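Local coordinates for axin interactor, dorsalization associated protein (Danio rerio, PDB 2QZQ) that binds axin, disrupts its homodimerization and so inhibits axin-mediated JNK activation as a ventralizing factor in the embryo, present here as its C-terminal C2-type domain, at residues Ala85-Phe90 with Phe105-Met110; Thr37-Asp42 with Thr127-Lys132; Pro117-Leu122 with Tyr143-Gln148. All blocks are in the same frame, centred on the assembly; numbering follows the deposited sequence.

Interaction 1: Ala85-Phe90 with Phe105-Met110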
loop_
_atom_site.group_PDB
_atom_site.type_symbol
_atom_site.label_atom_id
_atom_site.label_comp_id
_atom_site.label_asym_id
_atom_site.label_seq_id
_atom_site.Cartn_x
_atom_site.Cartn_y
_atom_site.Cartn_z
ATOM N N ALA A 85 1.659 11.155 -2.533
ATOM C CA ALA A 85 2.273 9.853 -2.303
ATOM C C ALA A 85 1.171 8.815 -2.117
ATOM O O ALA A 85 0.078 9.126 -1.625
ATOM C CB ALA A 85 3.155 9.885 -1.083
ATOM N N ILE A 86 1.466 7.595 -2.529
ATOM C CA ILE A 86 0.582 6.458 -2.312
ATOM C C ILE A 86 1.087 5.700 -1.062
ATOM O O ILE A 86 2.258 5.285 -1.006
ATOM C CB ILE A 86 0.575 5.511 -3.539
ATOM C CG1 ILE A 86 0.348 6.303 -4.853
ATOM C CG2 ILE A 86 -0.519 4.420 -3.414
ATOM C CD1 ILE A 86 0.442 5.425 -6.089
ATOM N N PHE A 87 0.191 5.505 -0.098
ATOM C CA PHE A 87 0.492 4.788 1.148
ATOM C C PHE A 87 -0.106 3.397 1.153
ATOM O O PHE A 87 -1.166 3.178 0.585
ATOM C CB PHE A 87 -0.100 5.564 2.325
ATOM C CG PHE A 87 0.751 6.695 2.767
ATOM C CD1 PHE A 87 1.629 6.531 3.827
ATOM C CD2 PHE A 87 0.692 7.923 2.115
ATOM C CE1 PHE A 87 2.475 7.620 4.235
ATOM C CE2 PHE A 87 1.514 8.988 2.506
ATOM C CZ PHE A 87 2.403 8.826 3.568
ATOM N N PHE A 88 0.596 2.462 1.800
ATOM C CA PHE A 88 0.168 1.094 1.966
ATOM C C PHE A 88 0.347 0.847 3.448
ATOM O O PHE A 88 1.476 0.906 3.935
ATOM C CB PHE A 88 1.070 0.128 1.177
ATOM C CG PHE A 88 1.222 0.517 -0.260
ATOM C CD1 PHE A 88 0.390 -0.014 -1.228
ATOM C CD2 PHE A 88 2.157 1.488 -0.626
ATOM C CE1 PHE A 88 0.509 0.392 -2.578
ATOM C CE2 PHE A 88 2.280 1.878 -1.947
ATOM C CZ PHE A 88 1.443 1.350 -2.915
ATOM N N GLU A 89 -0.769 0.679 4.151
ATOM C CA GLU A 89 -0.752 0.438 5.608
ATOM C C GLU A 89 -1.174 -0.994 5.843
ATOM O O GLU A 89 -2.256 -1.371 5.433
ATOM C CB GLU A 89 -1.734 1.350 6.319
ATOM C CG GLU A 89 -1.364 2.828 6.271
ATOM C CD GLU A 89 -2.413 3.674 6.948
ATOM O OE1 GLU A 89 -3.469 3.912 6.320
ATOM O OE2 GLU A 89 -2.182 4.068 8.102
ATOM N N PHE A 90 -0.312 -1.762 6.501
ATOM C CA PHE A 90 -0.582 -3.147 6.809
ATOM C C PHE A 90 -1.294 -3.200 8.154
ATOM O O PHE A 90 -0.788 -2.694 9.159
ATOM C CB PHE A 90 0.704 -3.943 6.851
ATOM C CG PHE A 90 0.513 -5.387 7.243
ATOM C CD1 PHE A 90 0.312 -6.352 6.282
ATOM C CD2 PHE A 90 0.525 -5.760 8.596
ATOM C CE1 PHE A 90 0.134 -7.695 6.663
ATOM C CE2 PHE A 90 0.352 -7.059 8.979
ATOM C CZ PHE A 90 0.161 -8.044 8.008
ATOM N N PHE A 105 3.765 0.763 7.667
ATOM C CA PHE A 105 3.347 1.336 6.404
ATOM C C PHE A 105 4.519 1.494 5.422
ATOM O O PHE A 105 5.708 1.485 5.792
ATOM C CB PHE A 105 2.653 2.682 6.621
ATOM C CG PHE A 105 3.591 3.782 7.116
ATOM C CD1 PHE A 105 3.946 3.864 8.455
ATOM C CD2 PHE A 105 4.119 4.710 6.225
ATOM C CE1 PHE A 105 4.790 4.876 8.912
ATOM C CE2 PHE A 105 4.977 5.744 6.662
ATOM C CZ PHE A 105 5.320 5.824 7.998
ATOM N N ALA A 106 4.154 1.625 4.158
ATOM C CA ALA A 106 5.107 1.891 3.084
ATOM C C ALA A 106 4.471 3.010 2.303
ATOM O O ALA A 106 3.249 3.171 2.310
ATOM C CB ALA A 106 5.273 0.652 2.186
ATOM N N PHE A 107 5.285 3.778 1.589
ATOM C CA PHE A 107 4.708 4.751 0.700
ATOM C C PHE A 107 5.568 4.868 -0.530
ATOM O O PHE A 107 6.724 4.431 -0.537
ATOM C CB PHE A 107 4.570 6.111 1.396
ATOM C CG PHE A 107 5.883 6.712 1.822
ATOM C CD1 PHE A 107 6.492 6.326 3.003
ATOM C CD2 PHE A 107 6.519 7.664 1.016
ATOM C CE1 PHE A 107 7.699 6.913 3.421
ATOM C CE2 PHE A 107 7.724 8.215 1.394
ATOM C CZ PHE A 107 8.317 7.866 2.586
HETATM N N MSE A 108 4.990 5.454 -1.571
HETATM C CA MSE A 108 5.762 5.799 -2.753
HETATM C C MSE A 108 5.390 7.173 -3.270
HETATM O O MSE A 108 4.207 7.496 -3.383
HETATM C CB MSE A 108 5.676 4.726 -3.846
HETATM C CG MSE A 108 4.298 4.243 -4.243
HETATM SE SE MSE A 108 4.509 2.851 -5.685
HETATM C CE MSE A 108 4.461 3.903 -7.026
ATOM N N GLU A 109 6.423 7.972 -3.552
ATOM C CA GLU A 109 6.271 9.294 -4.157
ATOM C C GLU A 109 5.938 9.190 -5.650
ATOM O O GLU A 109 6.115 8.143 -6.268
ATOM C CB GLU A 109 7.534 10.153 -3.946
ATOM C CG GLU A 109 7.984 10.406 -2.469
ATOM C CD GLU A 109 7.053 11.327 -1.642
ATOM O OE1 GLU A 109 6.149 11.991 -2.193
ATOM O OE2 GLU A 109 7.227 11.398 -0.401
HETATM N N MSE A 110 5.469 10.288 -6.232
HETATM C CA MSE A 110 5.070 10.308 -7.650
HETATM C C MSE A 110 6.184 9.892 -8.618
HETATM O O MSE A 110 5.934 9.191 -9.605
HETATM C CB MSE A 110 4.581 11.707 -8.033
HETATM C CG MSE A 110 3.293 12.132 -7.374
HETATM SE SE MSE A 110 1.763 10.893 -7.634
HETATM C CE MSE A 110 2.064 10.013 -9.198
#
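Phe87 and Phe107 are paired across an antiparallel beta hairpin, part of the sheet of this C2-type domain. Their side chains lie side by side and point the same way. The rings are nearly parallel, with planes at 29°, but slid apart, so they barely overlap. What meets the Phe87 ring is the CB of Phe107, which sits over the centre of one face, 3.9 Å from the ring centroid. This is a CH-pi contact. CB comes over the face because the two residues form a close non-hydrogen-bonded pair, with Phe87 CA and Phe107 CA 4.2 Å apart. In Phe107, chi1 of 62° puts CG between the backbone N and the carbonyl carbon. The end of that side chain leads away from the partner strand. Phe105 also runs alongside Phe87. Phe105 CD2 reaches the edge of the Phe87 ring, 3.9 Å from Phe87 CE1. Phe129, from a loop, meets Phe87 edge-to-face. The same face of the hairpin carries Ala85, Glu89 and Glu109. The Glu89 carboxylate bonds to Thr127, further along the chain.

Ile86, Phe88, Ala106 and Met108 project from the other face. Phe88 and selenomethionine Met108 cross obliquely. Met108 CG lies in the plane of the Phe88 ring, at its edge, 3.9 Å from Phe88 CE2. Ile86 CB packs on the same Met108 CG at 4.0 Å. Leu144 and Leu146 of strand 144-151 pack on Phe88, which places this face in the interior of the sandwich.

Two pairs of backbone hydrogen bonds fix the register, Ile86 with Met108 and Phe88 with Ala106. CA-H...O contacts fill in between them. In the closest, Phe107 CA lies 3.0 Å from Ile86 O, the carbonyl that also accepts from Met108 N.

Interaction 2: Thr37-Asp42 with Thr127-Lys132; sequences TVSVKD and TDFKRK
Lys41 bends over the ring of Phe129 through its torsions. Chi1 sets CG anti to the carbonyl carbon. The chain then bends at chi2 (-64°), which turns CD, and again at chi4 (-94°), which sets NZ. Phe129 has its own CG anti to the carbonyl carbon, and the two side chains cross at a slant. The contact joins an antiparallel strand of the C2-type sheet to a type I beta turn, Asp128 to Arg131, in the loop before strand 144-151.

Lys41 CE lies over the centre of the Phe129 ring, 3.5 Å from its centroid, in a CH-pi contact. Lys41 NZ stands over the same face in a cation-pi interaction, 3.8 Å from the Phe129 centroid. The ammonium group also forms a salt bridge with Asp47 and a weak bond to Ser39 OG. It is thus held by charge, hydroxyl and ring together. Thr127 CG2 packs on the opposite face of the ring, offset toward the rim, so Phe129 is sandwiched.

The turn is braced from within. Asp128 OD1 accepts from Lys130 N, which makes an Asx turn, and OD2 takes the amide of Lys132. Both amides come from above the carboxylate plane.

Arg131 makes the second link to the strand. Its NE pairs with Glu109 in a salt bridge, which helps to fix the guanidinium. Two carbonyl oxygens lie at the guanidinium edge, in its plane. Phe129 O accepts from Arg131 NH1 at 3.0 Å. Asp42 O, just past the strand end, accepts from Arg131 NH1 at 3.1 Å and 165°, with NH1 above the Asp42 carbonyl plane.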
loop_
_atom_site.group_PDB
_atom_site.type_symbol
_atom_site.label_atom_id
_atom_site.label_comp_id
_atom_site.label_asym_id
_atom_site.label_seq_id
_atom_site.Cartn_x
_atom_site.Cartn_y
_atom_site.Cartn_z
ATOM N N THR A 37 -4.491 -1.167 3.597
ATOM C CA THR A 37 -5.220 0.013 3.225
ATOM C C THR A 37 -4.307 0.831 2.336
ATOM O O THR A 37 -3.166 1.164 2.722
ATOM C CB THR A 37 -5.610 0.838 4.442
ATOM O OG1 THR A 37 -6.533 0.085 5.217
ATOM C CG2 THR A 37 -6.297 2.169 4.041
ATOM N N VAL A 38 -4.827 1.126 1.154
ATOM C CA VAL A 38 -4.122 1.925 0.152
ATOM C C VAL A 38 -4.833 3.272 0.034
ATOM O O VAL A 38 -6.043 3.348 -0.247
ATOM C CB VAL A 38 -4.059 1.219 -1.236
ATOM C CG1 VAL A 38 -3.237 2.077 -2.293
ATOM C CG2 VAL A 38 -3.493 -0.203 -1.130
ATOM N N SER A 39 -4.065 4.333 0.271
ATOM C CA SER A 39 -4.559 5.675 0.170
ATOM C C SER A 39 -3.574 6.515 -0.674
ATOM O O SER A 39 -2.413 6.139 -0.841
ATOM C CB SER A 39 -4.743 6.286 1.563
ATOM O OG SER A 39 -3.528 6.365 2.296
ATOM N N VAL A 40 -4.078 7.628 -1.211
ATOM C CA VAL A 40 -3.253 8.598 -1.930
ATOM C C VAL A 40 -3.397 9.920 -1.182
ATOM O O VAL A 40 -4.518 10.455 -1.062
ATOM C CB VAL A 40 -3.692 8.739 -3.398
ATOM C CG1 VAL A 40 -2.758 9.699 -4.150
ATOM C CG2 VAL A 40 -3.687 7.354 -4.097
ATOM N N LYS A 41 -2.278 10.418 -0.659
ATOM C CA LYS A 41 -2.266 11.595 0.218
ATOM C C LYS A 41 -1.515 12.732 -0.441
ATOM O O LYS A 41 -0.526 12.482 -1.121
ATOM C CB LYS A 41 -1.575 11.275 1.563
ATOM C CG LYS A 41 -2.257 10.183 2.432
ATOM C CD LYS A 41 -3.628 10.594 2.899
ATOM C CE LYS A 41 -4.000 9.895 4.222
ATOM N NZ LYS A 41 -4.754 8.662 4.016
ATOM N N ASP A 42 -1.963 13.973 -0.234
ATOM C CA ASP A 42 -1.176 15.135 -0.698
ATOM C C ASP A 42 0.037 15.383 0.200
ATOM O O ASP A 42 0.273 14.649 1.171
ATOM C CB ASP A 42 -2.032 16.412 -0.934
ATOM C CG ASP A 42 -2.578 17.046 0.352
ATOM O OD1 ASP A 42 -2.169 16.684 1.471
ATOM O OD2 ASP A 42 -3.454 17.936 0.238
ATOM N N THR A 127 1.316 5.628 11.305
ATOM C CA THR A 127 1.574 6.123 9.955
ATOM C C THR A 127 1.787 7.631 10.004
ATOM O O THR A 127 0.993 8.355 10.623
ATOM C CB THR A 127 0.435 5.763 9.005
ATOM O OG1 THR A 127 0.206 4.348 9.077
ATOM C CG2 THR A 127 0.818 6.104 7.548
ATOM N N ASP A 128 2.864 8.102 9.373
ATOM C CA ASP A 128 3.025 9.533 9.170
ATOM C C ASP A 128 2.688 9.793 7.727
ATOM O O ASP A 128 3.511 9.527 6.833
ATOM C CB ASP A 128 4.456 9.974 9.483
ATOM C CG ASP A 128 4.667 11.495 9.315
ATOM O OD1 ASP A 128 3.743 12.230 8.922
ATOM O OD2 ASP A 128 5.791 11.944 9.564
ATOM N N PHE A 129 1.467 10.294 7.502
ATOM C CA PHE A 129 0.981 10.604 6.177
ATOM C C PHE A 129 1.653 11.803 5.519
ATOM O O PHE A 129 1.483 12.028 4.330
ATOM C CB PHE A 129 -0.542 10.768 6.183
ATOM C CG PHE A 129 -1.293 9.471 6.393
ATOM C CD1 PHE A 129 -1.160 8.418 5.496
ATOM C CD2 PHE A 129 -2.141 9.314 7.490
ATOM C CE1 PHE A 129 -1.885 7.238 5.674
ATOM C CE2 PHE A 129 -2.863 8.141 7.673
ATOM C CZ PHE A 129 -2.723 7.102 6.763
ATOM N N LYS A 130 2.463 12.531 6.284
ATOM C CA LYS A 130 3.344 13.549 5.703
ATOM C C LYS A 130 4.756 13.000 5.437
ATOM O O LYS A 130 5.577 13.691 4.821
ATOM C CB LYS A 130 3.400 14.777 6.611
ATOM C CG LYS A 130 2.065 15.531 6.710
ATOM C CD LYS A 130 2.172 16.594 7.756
ATOM C CE LYS A 130 0.831 17.267 7.975
ATOM N NZ LYS A 130 0.943 18.239 9.084
ATOM N N ARG A 131 5.000 11.743 5.852
ATOM C CA ARG A 131 6.312 11.051 5.738
ATOM C C ARG A 131 7.545 11.909 6.113
ATOM O O ARG A 131 8.590 11.872 5.474
ATOM C CB ARG A 131 6.485 10.294 4.398
ATOM C CG ARG A 131 6.326 11.077 3.113
ATOM C CD ARG A 131 4.891 11.101 2.576
ATOM N NE ARG A 131 4.813 11.871 1.323
ATOM C CZ ARG A 131 3.760 12.603 0.932
ATOM N NH1 ARG A 131 2.640 12.713 1.675
ATOM N NH2 ARG A 131 3.819 13.209 -0.232
ATOM N N LYS A 132 7.380 12.670 7.183
ATOM C CA LYS A 132 8.410 13.581 7.690
ATOM C C LYS A 132 9.345 12.896 8.685
ATOM O O LYS A 132 10.532 13.208 8.739
ATOM C CB LYS A 132 7.724 14.754 8.401
ATOM C CG LYS A 132 6.895 15.680 7.513
ATOM C CD LYS A 132 7.617 15.999 6.239
ATOM C CE LYS A 132 7.363 17.428 5.784
ATOM N NZ LYS A 132 8.528 17.814 4.937
#

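Interaction 3: Pro117-Leu122 with Tyr143-Gln148; sequences PIVIEL and YLHLNQ
Ile118 O accepts the backbone hydrogen of Leu146 N at 2.9 Å. The bond is almost straight, at 174°, and the donor lies nearly along the C=O axis. Ile118 N returns a bond to Leu146 O, and Ile120 and Leu144 form the next such pair. These bonds join strands 116-124 and 144-151 as antiparallel neighbours in the C2-type sheet.

On one face, Val119 stands between two rings. Val119 CG1 lies over the imidazole face of His145, 3.3 Å from His145 CD2, and the two side chains run alongside each other. Chi1 of -56° puts CG1 anti to the carbonyl carbon, while CG2 lies between the backbone N and the carbonyl carbon. Val119 CG2 sits over one face of the Tyr143 ring, toward its rim, 4.2 Å from the Tyr143 centroid. Both are CH-pi contacts.

Ile118, Ile120, Leu144 and Leu146 make the other face aliphatic. Ile118 CG2 packs on Leu146 CB at 3.8 Å, and Ile120 CD1 meets Leu146 CD1 at 3.7 Å. Leu144 also touches Ala106. At the end of the segment, Gln148 NE2 lies 3.8 Å from Ile118 CG2, while its hydrogen bond goes to Glu112 O.

The chemistry is therefore two-sided. Backbone bonds set the register, aliphatic branches pack toward the core, and the two methyls of one valine each lie over a ring face on the more exposed side.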
loop_
_atom_site.group_PDB
_atom_site.type_symbol
_atom_site.label_atom_id
_atom_site.label_comp_id
_atom_site.label_asym_id
_atom_site.label_seq_id
_atom_site.Cartn_x
_atom_site.Cartn_y
_atom_site.Cartn_z
ATOM N N PRO A 117 8.241 -4.481 -11.396
ATOM C CA PRO A 117 8.413 -4.791 -9.976
ATOM C C PRO A 117 9.098 -3.673 -9.195
ATOM O O PRO A 117 10.000 -2.999 -9.696
ATOM C CB PRO A 117 9.296 -6.037 -9.993
ATOM C CG PRO A 117 10.067 -5.930 -11.281
ATOM C CD PRO A 117 9.046 -5.388 -12.240
ATOM N N ILE A 118 8.631 -3.471 -7.970
ATOM C CA ILE A 118 9.294 -2.582 -7.012
ATOM C C ILE A 118 9.187 -3.213 -5.614
ATOM O O ILE A 118 8.162 -3.829 -5.286
ATOM C CB ILE A 118 8.666 -1.144 -7.022
ATOM C CG1 ILE A 118 9.420 -0.187 -6.082
ATOM C CG2 ILE A 118 7.152 -1.174 -6.722
ATOM C CD1 ILE A 118 8.899 1.223 -6.156
ATOM N N VAL A 119 10.251 -3.094 -4.815
ATOM C CA VAL A 119 10.160 -3.440 -3.399
ATOM C C VAL A 119 10.278 -2.149 -2.573
ATOM O O VAL A 119 11.033 -1.217 -2.921
ATOM C CB VAL A 119 11.189 -4.555 -2.953
ATOM C CG1 VAL A 119 11.027 -5.838 -3.819
ATOM C CG2 VAL A 119 12.614 -4.051 -2.998
ATOM N N ILE A 120 9.478 -2.060 -1.522
ATOM C CA ILE A 120 9.446 -0.864 -0.718
ATOM C C ILE A 120 9.553 -1.303 0.749
ATOM O O ILE A 120 8.881 -2.253 1.182
ATOM C CB ILE A 120 8.126 -0.075 -0.868
ATOM C CG1 ILE A 120 7.819 0.276 -2.333
ATOM C CG2 ILE A 120 8.181 1.200 -0.007
ATOM C CD1 ILE A 120 6.407 0.839 -2.537
ATOM N N GLU A 121 10.404 -0.586 1.486
ATOM C CA GLU A 121 10.635 -0.842 2.915
ATOM C C GLU A 121 9.457 -0.415 3.802
ATOM O O GLU A 121 8.655 0.481 3.444
ATOM C CB GLU A 121 11.935 -0.141 3.375
ATOM C CG GLU A 121 11.812 1.393 3.569
ATOM C CD GLU A 121 11.998 2.204 2.280
ATOM O OE1 GLU A 121 11.893 1.644 1.171
ATOM O OE2 GLU A 121 12.212 3.431 2.385
ATOM N N LEU A 122 9.374 -1.037 4.977
ATOM C CA LEU A 122 8.290 -0.752 5.917
ATOM C C LEU A 122 8.773 0.111 7.080
ATOM O O LEU A 122 9.864 -0.110 7.616
ATOM C CB LEU A 122 7.670 -2.045 6.470
ATOM C CG LEU A 122 7.062 -2.687 5.194
ATOM C CD1 LEU A 122 7.263 -4.151 5.067
ATOM C CD2 LEU A 122 5.667 -2.204 4.896
ATOM N N TYR A 143 10.281 -6.889 2.631
ATOM C CA TYR A 143 9.729 -5.708 1.959
ATOM C C TYR A 143 8.291 -5.919 1.536
ATOM O O TYR A 143 7.791 -7.044 1.500
ATOM C CB TYR A 143 10.538 -5.435 0.677
ATOM C CG TYR A 143 12.000 -5.079 0.892
ATOM C CD1 TYR A 143 12.355 -3.795 1.295
ATOM C CD2 TYR A 143 13.016 -6.001 0.621
ATOM C CE1 TYR A 143 13.672 -3.433 1.475
ATOM C CE2 TYR A 143 14.355 -5.659 0.809
ATOM C CZ TYR A 143 14.670 -4.366 1.234
ATOM O OH TYR A 143 15.964 -3.972 1.405
ATOM N N LEU A 144 7.637 -4.837 1.158
ATOM C CA LEU A 144 6.402 -4.918 0.380
ATOM C C LEU A 144 6.778 -5.045 -1.104
ATOM O O LEU A 144 7.506 -4.204 -1.636
ATOM C CB LEU A 144 5.548 -3.667 0.615
ATOM C CG LEU A 144 4.237 -3.538 -0.162
ATOM C CD1 LEU A 144 3.197 -4.618 0.270
ATOM C CD2 LEU A 144 3.681 -2.124 -0.032
ATOM N N HIS A 145 6.270 -6.091 -1.759
ATOM C CA HIS A 145 6.577 -6.361 -3.178
ATOM C C HIS A 145 5.363 -6.017 -3.992
ATOM O O HIS A 145 4.280 -6.587 -3.765
ATOM C CB HIS A 145 6.864 -7.836 -3.395
ATOM C CG HIS A 145 8.175 -8.294 -2.845
ATOM N ND1 HIS A 145 8.416 -8.430 -1.494
ATOM C CD2 HIS A 145 9.311 -8.675 -3.467
ATOM C CE1 HIS A 145 9.651 -8.866 -1.307
ATOM N NE2 HIS A 145 10.209 -9.029 -2.491
ATOM N N LEU A 146 5.533 -5.058 -4.911
ATOM C CA LEU A 146 4.480 -4.616 -5.823
ATOM C C LEU A 146 4.875 -4.805 -7.288
ATOM O O LEU A 146 6.072 -4.918 -7.616
ATOM C CB LEU A 146 4.141 -3.125 -5.629
ATOM C CG LEU A 146 3.896 -2.568 -4.221
ATOM C CD1 LEU A 146 3.785 -1.043 -4.260
ATOM C CD2 LEU A 146 2.659 -3.218 -3.634
ATOM N N ASN A 147 3.861 -4.842 -8.147
ATOM C CA ASN A 147 4.064 -4.696 -9.606
ATOM C C ASN A 147 3.221 -3.537 -10.084
ATOM O O ASN A 147 2.023 -3.468 -9.770
ATOM C CB ASN A 147 3.724 -5.987 -10.373
ATOM C CG ASN A 147 4.170 -5.938 -11.837
ATOM O OD1 ASN A 147 5.293 -5.590 -12.123
ATOM N ND2 ASN A 147 3.272 -6.271 -12.754
ATOM N N GLN A 148 3.847 -2.602 -10.814
ATOM C CA GLN A 148 3.144 -1.436 -11.357
ATOM C C GLN A 148 2.840 -1.641 -12.843
ATOM O O GLN A 148 3.704 -2.084 -13.605
ATOM C CB GLN A 148 3.962 -0.139 -11.207
ATOM C CG GLN A 148 4.688 0.022 -9.884
ATOM C CD GLN A 148 5.131 1.445 -9.646
ATOM O OE1 GLN A 148 4.384 2.393 -9.909
ATOM N NE2 GLN A 148 6.356 1.611 -9.145
#

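In the fold
From the N terminus, the first segment met is 37-42, on strand 34-41. Its partner 127-132 comes late, so interaction 2 closes a long loop. Interaction 1 lies wholly within that loop and closes the short hairpin of strands 85-94 and 99-109. Strand 85-94 also pairs with 34-41, so these two contacts lie on neighbouring strands of the sheet and touch: Phe87 N bonds Ser39 O. Interaction 3 begins after interaction 1 has closed. Its segments alternate with those of interaction 2, because 117-122 precedes 127-132 and 143-148 follows it. Interactions 1 and 3 also meet, with Met108 against Gln148. Interactions 2 and 3 do not touch.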